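PDB 6P0F: GTPase subunit of restriction endonuclease from Thermococcus gammatolerans, which probably recognises modified DNA through its N-terminal YTH-like domain, as part of a GTP-dependent restriction system of the McrBC type. Local coordinates for residues Asp15-Glu18 / Asn19-Glu22; Asp40-Asp43 / Asn44-Asp48; Lys57-Ile60 / Tyr61-Lys64; Leu134-Ser137 / Ile138-Asn142. All coordinates share one frame; numbering follows the deposited sequence.

Overall arrangement
All four contacts are local, formed along or at the end of a helix or round a turn, and they follow one another along the chain without touching. Contact 1 sits on helix 15-26, with its centre about 11 Å from that of the chain. Contact 2 ends helix 39-45, contact 3 is the hairpin of strands 59-60 and 63-64, and contact 4 starts helix 138-145. Contacts 2 and 4 lie on opposite sides of the chain's centre, about 30 Å apart between their own centres, while the centres of contacts 1 and 4 are about 20 Å apart. Near contact 3 a MES molecule is bound, probably from the crystallisation liquor, about 5 Å from the side chain of Tyr61.

Contact 1 (Asp15-Glu18 / Asn19-Glu22); sequences DEYE and NFEE
Glu21 N donates to Tyr17 O over 2.8 Å in a nearly straight bond, N-H...O 170°. The same step repeats at Asn19 N to Asp15 O, Phe20 N to Glu16 O (2.9 Å) and Glu22 N to Glu18 O, the last one longer at 3.1 Å. Tyr17 and Glu21 are linked a second time through their side chains. Water 1 lies 2.7 Å from Tyr17 OH and donates to Glu21 OE2 at 2.8 Å, closing a bridge one helical turn long. The Glu21 chain reaches it fully extended, with CG anti to the backbone N (chi1 -178°), and its carboxylate is turned 59° from the tyrosine ring plane. On the inner side, Tyr17 CE1 comes to the edge of the Phe20 ring at CD2, 4.3 Å away, and the Phe20 ring goes on to meet that of Phe73. Asn19 is buried: its CG lies 3.3 Å from Asp15 O, and its OD1 accepts from Arg116 N. An alanine here would probably leave Arg116 N without this acceptor and free the loop that carries it to shift. Glu22 reaches forward along the helix to a salt bridge with Lys26. This is the i to i+4 ladder of an amphipathic alpha-helix, whose Tyr17 and Phe20 pack on strands 5-11 and 70-76 of the mixed sheet.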
loop_
_atom_site.group_PDB
_atom_site.type_symbol
_atom_site.label_atom_id
_atom_site.label_comp_id
_atom_site.label_asym_id
_atom_site.label_seq_id
_atom_site.Cartn_x
_atom_site.Cartn_y
_atom_site.Cartn_z
ATOM N N ASP A 15 11.319 10.350 -2.407
ATOM C CA ASP A 15 10.520 10.220 -3.620
ATOM C C ASP A 15 9.377 9.226 -3.416
ATOM O O ASP A 15 8.320 9.352 -4.056
ATOM C CB ASP A 15 11.404 9.779 -4.783
ATOM C CG ASP A 15 12.352 10.880 -5.260
ATOM O OD1 ASP A 15 12.206 12.054 -4.845
ATOM O OD2 ASP A 15 13.228 10.564 -6.083
ATOM N N GLU A 16 9.589 8.224 -2.566
ATOM C CA GLU A 16 8.541 7.253 -2.248
ATOM C C GLU A 16 7.293 7.939 -1.707
ATOM O O GLU A 16 6.156 7.594 -2.098
ATOM C CB GLU A 16 9.081 6.240 -1.240
ATOM C CG GLU A 16 8.166 5.113 -0.948
ATOM C CD GLU A 16 8.872 4.015 -0.152
ATOM O OE1 GLU A 16 9.461 4.313 0.932
ATOM O OE2 GLU A 16 8.833 2.852 -0.626
ATOM N N TYR A 17 7.470 8.902 -0.796
ATOM C CA TYR A 17 6.306 9.599 -0.279
ATOM C C TYR A 17 5.656 10.427 -1.376
ATOM O O TYR A 17 4.437 10.492 -1.458
ATOM C CB TYR A 17 6.626 10.513 0.903
ATOM C CG TYR A 17 5.371 11.143 1.457
ATOM C CD1 TYR A 17 4.542 10.439 2.329
ATOM C CD2 TYR A 17 4.955 12.417 1.069
ATOM C CE1 TYR A 17 3.377 10.986 2.830
ATOM C CE2 TYR A 17 3.772 12.965 1.562
ATOM C CZ TYR A 17 2.987 12.244 2.435
ATOM O OH TYR A 17 1.812 12.748 2.947
ATOM N N GLU A 18 6.458 11.101 -2.204
ATOM C CA GLU A 18 5.884 11.857 -3.315
ATOM C C GLU A 18 5.022 10.957 -4.199
ATOM O O GLU A 18 3.908 11.329 -4.592
ATOM C CB GLU A 18 6.998 12.509 -4.140
ATOM C CG GLU A 18 7.848 13.465 -3.310
ATOM C CD GLU A 18 7.038 14.646 -2.800
ATOM O OE1 GLU A 18 6.744 14.698 -1.595
ATOM O OE2 GLU A 18 6.667 15.519 -3.607
ATOM N N ASN A 19 5.519 9.756 -4.508
ATOM C CA ASN A 19 4.753 8.834 -5.346
ATOM C C ASN A 19 3.478 8.380 -4.639
ATOM O O ASN A 19 2.415 8.274 -5.262
ATOM C CB ASN A 19 5.622 7.625 -5.689
ATOM C CG ASN A 19 6.760 7.972 -6.653
ATOM O OD1 ASN A 19 6.827 9.079 -7.153
ATOM N ND2 ASN A 19 7.634 7.023 -6.899
ATOM N N PHE A 20 3.578 8.105 -3.346
ATOM C CA PHE A 20 2.427 7.688 -2.532
ATOM C C PHE A 20 1.366 8.776 -2.451
ATOM O O PHE A 20 0.166 8.505 -2.564
ATOM C CB PHE A 20 2.950 7.332 -1.145
ATOM C CG PHE A 20 1.925 6.866 -0.180
ATOM C CD1 PHE A 20 1.400 5.590 -0.275
ATOM C CD2 PHE A 20 1.505 7.687 0.873
ATOM C CE1 PHE A 20 0.454 5.145 0.667
ATOM C CE2 PHE A 20 0.587 7.232 1.814
ATOM C CZ PHE A 20 0.070 5.967 1.696
ATOM N N GLU A 21 1.795 10.014 -2.230
ATOM C CA GLU A 21 0.859 11.124 -2.234
ATOM C C GLU A 21 0.131 11.215 -3.568
ATOM O O GLU A 21 -1.076 11.457 -3.609
ATOM C CB GLU A 21 1.620 12.418 -1.931
ATOM C CG GLU A 21 0.749 13.656 -1.865
ATOM C CD GLU A 21 1.562 14.891 -1.478
ATOM O OE1 GLU A 21 2.571 15.157 -2.160
ATOM O OE2 GLU A 21 1.219 15.554 -0.474
ATOM N N GLU A 22 0.846 10.971 -4.667
ATOM C CA GLU A 22 0.244 11.126 -5.974
ATOM C C GLU A 22 -0.862 10.105 -6.221
ATOM O O GLU A 22 -1.951 10.462 -6.678
ATOM C CB GLU A 22 1.309 11.033 -7.061
ATOM C CG GLU A 22 0.727 11.204 -8.439
ATOM C CD GLU A 22 0.411 12.681 -8.772
ATOM O OE1 GLU A 22 -0.570 12.921 -9.494
ATOM O OE2 GLU A 22 1.189 13.566 -8.319
HETATM O O HOH W 1 0.185 14.549 1.871
#

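Contact 2 (Asp40-Asp43 / Asn44-Asp48); sequences DILD and NCCSD
Cys46 folds its side chain back over the last turn of the helix, against Leu42. Its CB lies 3.4 Å from Leu42 O. From there SG, anti to the carbonyl carbon (chi1 -64°) and so turned back beside the backbone N, comes within 3.8 Å of Leu42 CD2. At the tip the sulfur is joined to Cys50 in a disulfide, which closes a short ring in the chain just after the helix. The backbone below matches this: Cys46 N donates to Leu42 O at 3.0 Å, and the same oxygen takes a weak second bond from Cys45 N at 3.5 Å. Cys46 is the first residue to leave helical backbone angles. One step earlier, Cys45 CB rests 3.3 Å from Ile41 O, while its SG forms the other disulfide, to Cys98. Near the end of the helix, water 2 donates to Asp43 O at 2.6 Å. Asp43 itself holds Arg30 in a salt bridge. The C-terminal end of helix 39-45 is thus tied at two adjacent residues: Cys45 fastens it to strand 91-102, where Ile41 also packs on Glu99 and Val101, and Cys46 ties it to the start of strand 49-55.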
loop_
_atom_site.group_PDB
_atom_site.type_symbol
_atom_site.label_atom_id
_atom_site.label_comp_id
_atom_site.label_asym_id
_atom_site.label_seq_id
_atom_site.Cartn_x
_atom_site.Cartn_y
_atom_site.Cartn_z
ATOM N N ASP A 40 -11.467 -3.464 -18.113
ATOM C CA ASP A 40 -12.045 -4.346 -17.103
ATOM C C ASP A 40 -11.570 -3.959 -15.705
ATOM O O ASP A 40 -12.346 -3.910 -14.746
ATOM C CB ASP A 40 -11.638 -5.790 -17.427
ATOM C CG ASP A 40 -10.103 -5.939 -17.416
ATOM O OD1 ASP A 40 -9.461 -5.074 -18.020
ATOM O OD2 ASP A 40 -9.621 -6.726 -16.620
ATOM N N ILE A 41 -10.257 -3.737 -15.579
ATOM C CA ILE A 41 -9.691 -3.335 -14.301
ATOM C C ILE A 41 -10.271 -2.003 -13.868
ATOM O O ILE A 41 -10.714 -1.834 -12.724
ATOM C CB ILE A 41 -8.155 -3.267 -14.402
ATOM C CG1 ILE A 41 -7.584 -4.622 -14.818
ATOM C CG2 ILE A 41 -7.611 -2.762 -13.111
ATOM C CD1 ILE A 41 -7.783 -5.715 -13.839
ATOM N N LEU A 42 -10.271 -1.022 -14.781
ATOM C CA LEU A 42 -10.765 0.306 -14.438
ATOM C C LEU A 42 -12.243 0.274 -14.054
ATOM O O LEU A 42 -12.667 0.941 -13.100
ATOM C CB LEU A 42 -10.526 1.245 -15.612
ATOM C CG LEU A 42 -9.073 1.415 -16.033
ATOM C CD1 LEU A 42 -8.992 2.310 -17.258
ATOM C CD2 LEU A 42 -8.282 1.986 -14.871
ATOM N N ASP A 43 -13.044 -0.501 -14.781
ATOM C CA ASP A 43 -14.469 -0.606 -14.479
ATOM C C ASP A 43 -14.698 -1.228 -13.101
ATOM O O ASP A 43 -15.559 -0.784 -12.326
ATOM C CB ASP A 43 -15.156 -1.453 -15.552
ATOM C CG ASP A 43 -15.377 -0.704 -16.894
ATOM O OD1 ASP A 43 -15.238 0.541 -16.964
ATOM O OD2 ASP A 43 -15.729 -1.393 -17.883
ATOM N N ASN A 44 -13.977 -2.297 -12.804
ATOM C CA ASN A 44 -14.201 -3.012 -11.556
ATOM C C ASN A 44 -13.652 -2.270 -10.345
ATOM O O ASN A 44 -14.153 -2.469 -9.232
ATOM C CB ASN A 44 -13.575 -4.405 -11.648
ATOM C CG ASN A 44 -14.419 -5.369 -12.455
ATOM O OD1 ASN A 44 -15.495 -5.011 -12.969
ATOM N ND2 ASN A 44 -13.919 -6.586 -12.614
ATOM N N CYS A 45 -12.625 -1.424 -10.525
ATOM C CA CYS A 45 -11.855 -0.930 -9.394
ATOM C C CYS A 45 -11.668 0.579 -9.258
ATOM O O CYS A 45 -11.072 1.007 -8.263
ATOM C CB CYS A 45 -10.462 -1.576 -9.403
ATOM S SG CYS A 45 -10.529 -3.366 -9.063
ATOM N N CYS A 46 -12.093 1.394 -10.204
ATOM C CA CYS A 46 -12.036 2.843 -10.028
ATOM C C CYS A 46 -13.459 3.323 -9.777
ATOM O O CYS A 46 -14.275 3.342 -10.697
ATOM C CB CYS A 46 -11.422 3.537 -11.242
ATOM S SG CYS A 46 -9.732 3.052 -11.482
ATOM N N SER A 47 -13.762 3.670 -8.519
ATOM C CA SER A 47 -15.092 4.140 -8.147
ATOM C C SER A 47 -15.334 5.570 -8.620
ATOM O O SER A 47 -16.470 5.924 -8.951
ATOM C CB SER A 47 -15.263 4.016 -6.627
ATOM O OG SER A 47 -16.532 4.467 -6.207
ATOM N N ASP A 48 -14.294 6.396 -8.703
ATOM C CA ASP A 48 -14.396 7.678 -9.394
ATOM C C ASP A 48 -13.012 8.006 -9.937
ATOM O O ASP A 48 -12.772 7.963 -11.147
ATOM C CB ASP A 48 -14.955 8.788 -8.490
ATOM C CG ASP A 48 -14.431 8.751 -7.051
ATOM O OD1 ASP A 48 -13.205 8.783 -6.837
ATOM O OD2 ASP A 48 -15.267 8.763 -6.096
HETATM O O HOH W 2 -17.026 -0.880 -10.189
#

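Contact 3 (Lys57-Ile60 / Tyr61-Lys64); sequences KETI and YEKK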
loop_
_atom_site.group_PDB
_atom_site.type_symbol
_atom_site.label_atom_id
_atom_site.label_comp_id
_atom_site.label_asym_id
_atom_site.label_seq_id
_atom_site.Cartn_x
_atom_site.Cartn_y
_atom_site.Cartn_z
ATOM N N LYS A 57 8.464 -6.220 -7.033
ATOM C CA LYS A 57 8.202 -7.654 -7.069
ATOM C C LYS A 57 6.737 -7.949 -6.787
ATOM O O LYS A 57 6.020 -7.141 -6.188
ATOM C CB LYS A 57 9.020 -8.430 -6.030
ATOM C CG LYS A 57 10.509 -8.265 -6.114
ATOM C CD LYS A 57 11.211 -9.309 -5.243
ATOM C CE LYS A 57 12.162 -10.183 -6.072
ATOM N NZ LYS A 57 13.572 -9.671 -6.080
ATOM N N GLU A 58 6.314 -9.149 -7.203
ATOM C CA GLU A 58 4.971 -9.651 -6.954
ATOM C C GLU A 58 4.769 -10.106 -5.522
ATOM O O GLU A 58 3.612 -10.243 -5.083
ATOM C CB GLU A 58 4.694 -10.825 -7.895
ATOM C CG GLU A 58 3.236 -11.198 -8.044
ATOM C CD GLU A 58 3.029 -12.184 -9.183
ATOM O OE1 GLU A 58 2.147 -11.932 -10.045
ATOM O OE2 GLU A 58 3.773 -13.189 -9.224
ATOM N N THR A 59 5.862 -10.382 -4.802
ATOM C CA THR A 59 5.780 -11.007 -3.489
ATOM C C THR A 59 6.315 -10.100 -2.390
ATOM O O THR A 59 7.164 -9.241 -2.631
ATOM C CB THR A 59 6.580 -12.320 -3.442
ATOM O OG1 THR A 59 7.965 -12.028 -3.674
ATOM C CG2 THR A 59 6.083 -13.285 -4.502
ATOM N N ILE A 60 5.808 -10.316 -1.174
ATOM C CA ILE A 60 6.389 -9.770 0.055
ATOM C C ILE A 60 6.674 -10.947 0.991
ATOM O O ILE A 60 5.783 -11.757 1.244
ATOM C CB ILE A 60 5.468 -8.746 0.746
ATOM C CG1 ILE A 60 5.296 -7.512 -0.148
ATOM C CG2 ILE A 60 6.046 -8.415 2.139
ATOM C CD1 ILE A 60 4.190 -6.596 0.326
ATOM N N TYR A 61 7.897 -11.033 1.482
ATOM C CA TYR A 61 8.270 -12.146 2.330
ATOM C C TYR A 61 7.834 -13.451 1.695
ATOM O O TYR A 61 7.414 -14.382 2.362
ATOM C CB TYR A 61 7.787 -11.981 3.765
ATOM C CG TYR A 61 8.855 -11.338 4.610
ATOM C CD1 TYR A 61 9.228 -10.021 4.390
ATOM C CD2 TYR A 61 9.522 -12.051 5.592
ATOM C CE1 TYR A 61 10.212 -9.419 5.141
ATOM C CE2 TYR A 61 10.514 -11.458 6.349
ATOM C CZ TYR A 61 10.855 -10.143 6.119
ATOM O OH TYR A 61 11.836 -9.542 6.866
ATOM N N GLU A 62 7.891 -13.445 0.369
ATOM C CA GLU A 62 7.641 -14.626 -0.459
ATOM C C GLU A 62 6.159 -14.968 -0.554
ATOM O O GLU A 62 5.810 -16.043 -1.065
ATOM C CB GLU A 62 8.343 -15.916 0.009
ATOM C CG GLU A 62 8.934 -16.563 -1.129
ATOM C CD GLU A 62 10.076 -15.680 -1.688
ATOM O OE1 GLU A 62 10.815 -15.138 -0.837
ATOM O OE2 GLU A 62 10.114 -15.479 -2.937
ATOM N N LYS A 63 5.278 -14.113 -0.057
ATOM C CA LYS A 63 3.840 -14.305 -0.177
ATOM C C LYS A 63 3.388 -13.477 -1.376
ATOM O O LYS A 63 3.810 -12.332 -1.530
ATOM C CB LYS A 63 3.144 -13.896 1.115
ATOM C CG LYS A 63 3.631 -14.742 2.315
ATOM C CD LYS A 63 3.145 -16.182 2.159
ATOM C CE LYS A 63 3.343 -17.005 3.420
ATOM N NZ LYS A 63 2.652 -18.323 3.304
ATOM N N LYS A 64 2.621 -14.092 -2.266
ATOM C CA LYS A 64 2.079 -13.379 -3.412
ATOM C C LYS A 64 0.952 -12.472 -2.931
ATOM O O LYS A 64 0.130 -12.867 -2.103
ATOM C CB LYS A 64 1.580 -14.387 -4.447
ATOM C CG LYS A 64 0.983 -13.794 -5.697
ATOM C CD LYS A 64 0.598 -14.913 -6.674
ATOM C CE LYS A 64 -0.332 -14.409 -7.770
ATOM N NZ LYS A 64 -0.698 -15.484 -8.738
#
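Strands 59-60 and 63-64 run antiparallel and are joined by a type I' turn from Ile60 to Lys63, making a tight two-residue beta hairpin. Tyr61 and Glu62, the two turn residues, both take positive phi, as this turn type requires. Ile60 and Lys63 form the hydrogen-bonded pair: Ile60 N donates to Lys63 O at 2.9 Å, in the carbonyl plane, whereas Lys63 N reaches Ile60 O at 2.7 Å from above the Ile60 carbonyl plane, 53° out of it. Thr59 and Lys64 make the non-hydrogen-bonded pair beyond. Thr59 leans over the turn, its CB 3.9 Å from Glu62 CA, and OG1 sits between the backbone N and the carbonyl carbon (chi1 63°), running alongside the Glu62 side chain. A glycine in its place would probably uncover this side of the turn and leave Glu62 CA without its neighbour. Glu58 and Lys64 lie side by side pointing the same way, CG to CG 4.2 Å, with Glu58 OE1 and Lys64 NZ still 4.7 Å apart. Ile60 turns to the other face, toward Phe6 and Ala155. Its CG2 meets the edge of the Tyr61 ring, 4.2 Å from CD1.

Contact 4 (Leu134-Ser137 / Ile138-Asn142); sequences LHHS and INEIN
Ser137 and Glu140 grip each other closely, and the tightest part of the contact is theirs. Glu140 OE1 accepts twice, from Ser137 N at 2.8 Å in a nearly straight bond and from Ser137 OG at 3.0 Å. The first bond uses the anti lone pair; the second comes from the same anti side but 24° out of the carboxylate plane. Ser137 OG in turn accepts from Glu140 N at 2.9 Å, which its torsion allows by setting the hydroxyl between the backbone N and the carbonyl carbon (chi1 55°). These reciprocal bonds are a capping box: Ser137 is the N-cap of helix 138-145, and its side chain satisfies an amide of the first turn that has no earlier helical carbonyl to reach. The regular ladder begins alongside, with Ile141 N donating to Ser137 O at 3.0 Å. The apolar part is looser. Ile141 CD1 comes within 3.7 Å of His136 CB and approaches the imidazole obliquely, while the Leu134 and Ile141 side chains cross at about a right angle, CD1 to CD1 4.1 Å. Both side chains also rest on Val92 of strand 91-102. Toward solvent, His136 and Glu140 are exposed, and their ring and carboxylate planes stand 68° apart. Glu140 OE1 lies near the plane of the imidazole at its edge, 3.9 Å from His136 ND1.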
loop_
_atom_site.group_PDB
_atom_site.type_symbol
_atom_site.label_atom_id
_atom_site.label_comp_id
_atom_site.label_asym_id
_atom_site.label_seq_id
_atom_site.Cartn_x
_atom_site.Cartn_y
_atom_site.Cartn_z
ATOM N N LEU A 134 -6.041 5.840 9.425
ATOM C CA LEU A 134 -6.439 5.409 10.748
ATOM C C LEU A 134 -6.173 6.501 11.786
ATOM O O LEU A 134 -5.326 7.387 11.634
ATOM C CB LEU A 134 -5.702 4.129 11.162
ATOM C CG LEU A 134 -5.799 2.940 10.221
ATOM C CD1 LEU A 134 -5.121 1.719 10.756
ATOM C CD2 LEU A 134 -7.283 2.678 9.933
ATOM N N HIS A 135 -6.917 6.397 12.872
ATOM C CA HIS A 135 -6.789 7.280 14.004
ATOM C C HIS A 135 -5.471 7.098 14.744
ATOM O O HIS A 135 -5.006 8.036 15.389
ATOM C CB HIS A 135 -7.976 6.991 14.910
ATOM C CG HIS A 135 -8.020 7.842 16.106
ATOM N ND1 HIS A 135 -7.441 7.463 17.303
ATOM C CD2 HIS A 135 -8.594 9.043 16.311
ATOM C CE1 HIS A 135 -7.670 8.408 18.186
ATOM N NE2 HIS A 135 -8.352 9.387 17.616
ATOM N N HIS A 136 -4.828 5.956 14.594
ATOM C CA HIS A 136 -3.711 5.578 15.439
ATOM C C HIS A 136 -2.361 5.829 14.796
ATOM O O HIS A 136 -2.222 5.820 13.570
ATOM C CB HIS A 136 -3.826 4.103 15.763
ATOM C CG HIS A 136 -5.159 3.710 16.291
ATOM N ND1 HIS A 136 -5.487 3.845 17.620
ATOM C CD2 HIS A 136 -6.256 3.208 15.675
ATOM C CE1 HIS A 136 -6.727 3.429 17.806
ATOM N NE2 HIS A 136 -7.210 3.023 16.646
ATOM N N SER A 137 -1.359 6.025 15.663
ATOM C CA SER A 137 0.043 6.122 15.299
ATOM C C SER A 137 0.595 4.782 14.822
ATOM O O SER A 137 0.027 3.712 15.082
ATOM C CB SER A 137 0.854 6.530 16.529
ATOM O OG SER A 137 0.574 5.587 17.577
ATOM N N ILE A 138 1.777 4.840 14.207
ATOM C CA ILE A 138 2.508 3.607 13.938
ATOM C C ILE A 138 2.736 2.855 15.246
ATOM O O ILE A 138 2.624 1.626 15.304
ATOM C CB ILE A 138 3.833 3.909 13.209
ATOM C CG1 ILE A 138 3.580 4.292 11.752
ATOM C CG2 ILE A 138 4.773 2.691 13.254
ATOM C CD1 ILE A 138 4.808 4.728 10.974
ATOM N N ASN A 139 3.091 3.569 16.310
ATOM C CA ASN A 139 3.459 2.839 17.521
ATOM C C ASN A 139 2.246 2.186 18.171
ATOM O O ASN A 139 2.361 1.067 18.692
ATOM C CB ASN A 139 4.212 3.736 18.499
ATOM C CG ASN A 139 3.640 5.099 18.603
ATOM O OD1 ASN A 139 3.698 5.890 17.650
ATOM N ND2 ASN A 139 3.070 5.402 19.762
ATOM N N GLU A 140 1.057 2.810 18.084
ATOM C CA GLU A 140 -0.138 2.175 18.635
ATOM C C GLU A 140 -0.541 0.952 17.811
ATOM O O GLU A 140 -0.934 -0.081 18.364
ATOM C CB GLU A 140 -1.307 3.168 18.691
ATOM C CG GLU A 140 -1.171 4.354 19.642
ATOM C CD GLU A 140 -2.248 5.450 19.394
ATOM O OE1 GLU A 140 -2.278 6.047 18.285
ATOM O OE2 GLU A 140 -3.073 5.717 20.302
ATOM N N ILE A 141 -0.487 1.054 16.479
ATOM C CA ILE A 141 -0.808 -0.104 15.645
ATOM C C ILE A 141 0.216 -1.220 15.867
ATOM O O ILE A 141 -0.139 -2.399 15.979
ATOM C CB ILE A 141 -0.885 0.297 14.160
ATOM C CG1 ILE A 141 -2.031 1.288 13.956
ATOM C CG2 ILE A 141 -1.049 -0.933 13.293
ATOM C CD1 ILE A 141 -3.403 0.753 14.374
ATOM N N ASN A 142 1.507 -0.878 15.889
ATOM C CA ASN A 142 2.513 -1.905 16.159
ATOM C C ASN A 142 2.254 -2.587 17.495
ATOM O O ASN A 142 2.346 -3.814 17.607
ATOM C CB ASN A 142 3.922 -1.305 16.149
ATOM C CG ASN A 142 4.511 -1.234 14.744
ATOM O OD1 ASN A 142 4.229 -2.071 13.884
ATOM N ND2 ASN A 142 5.406 -0.270 14.536
#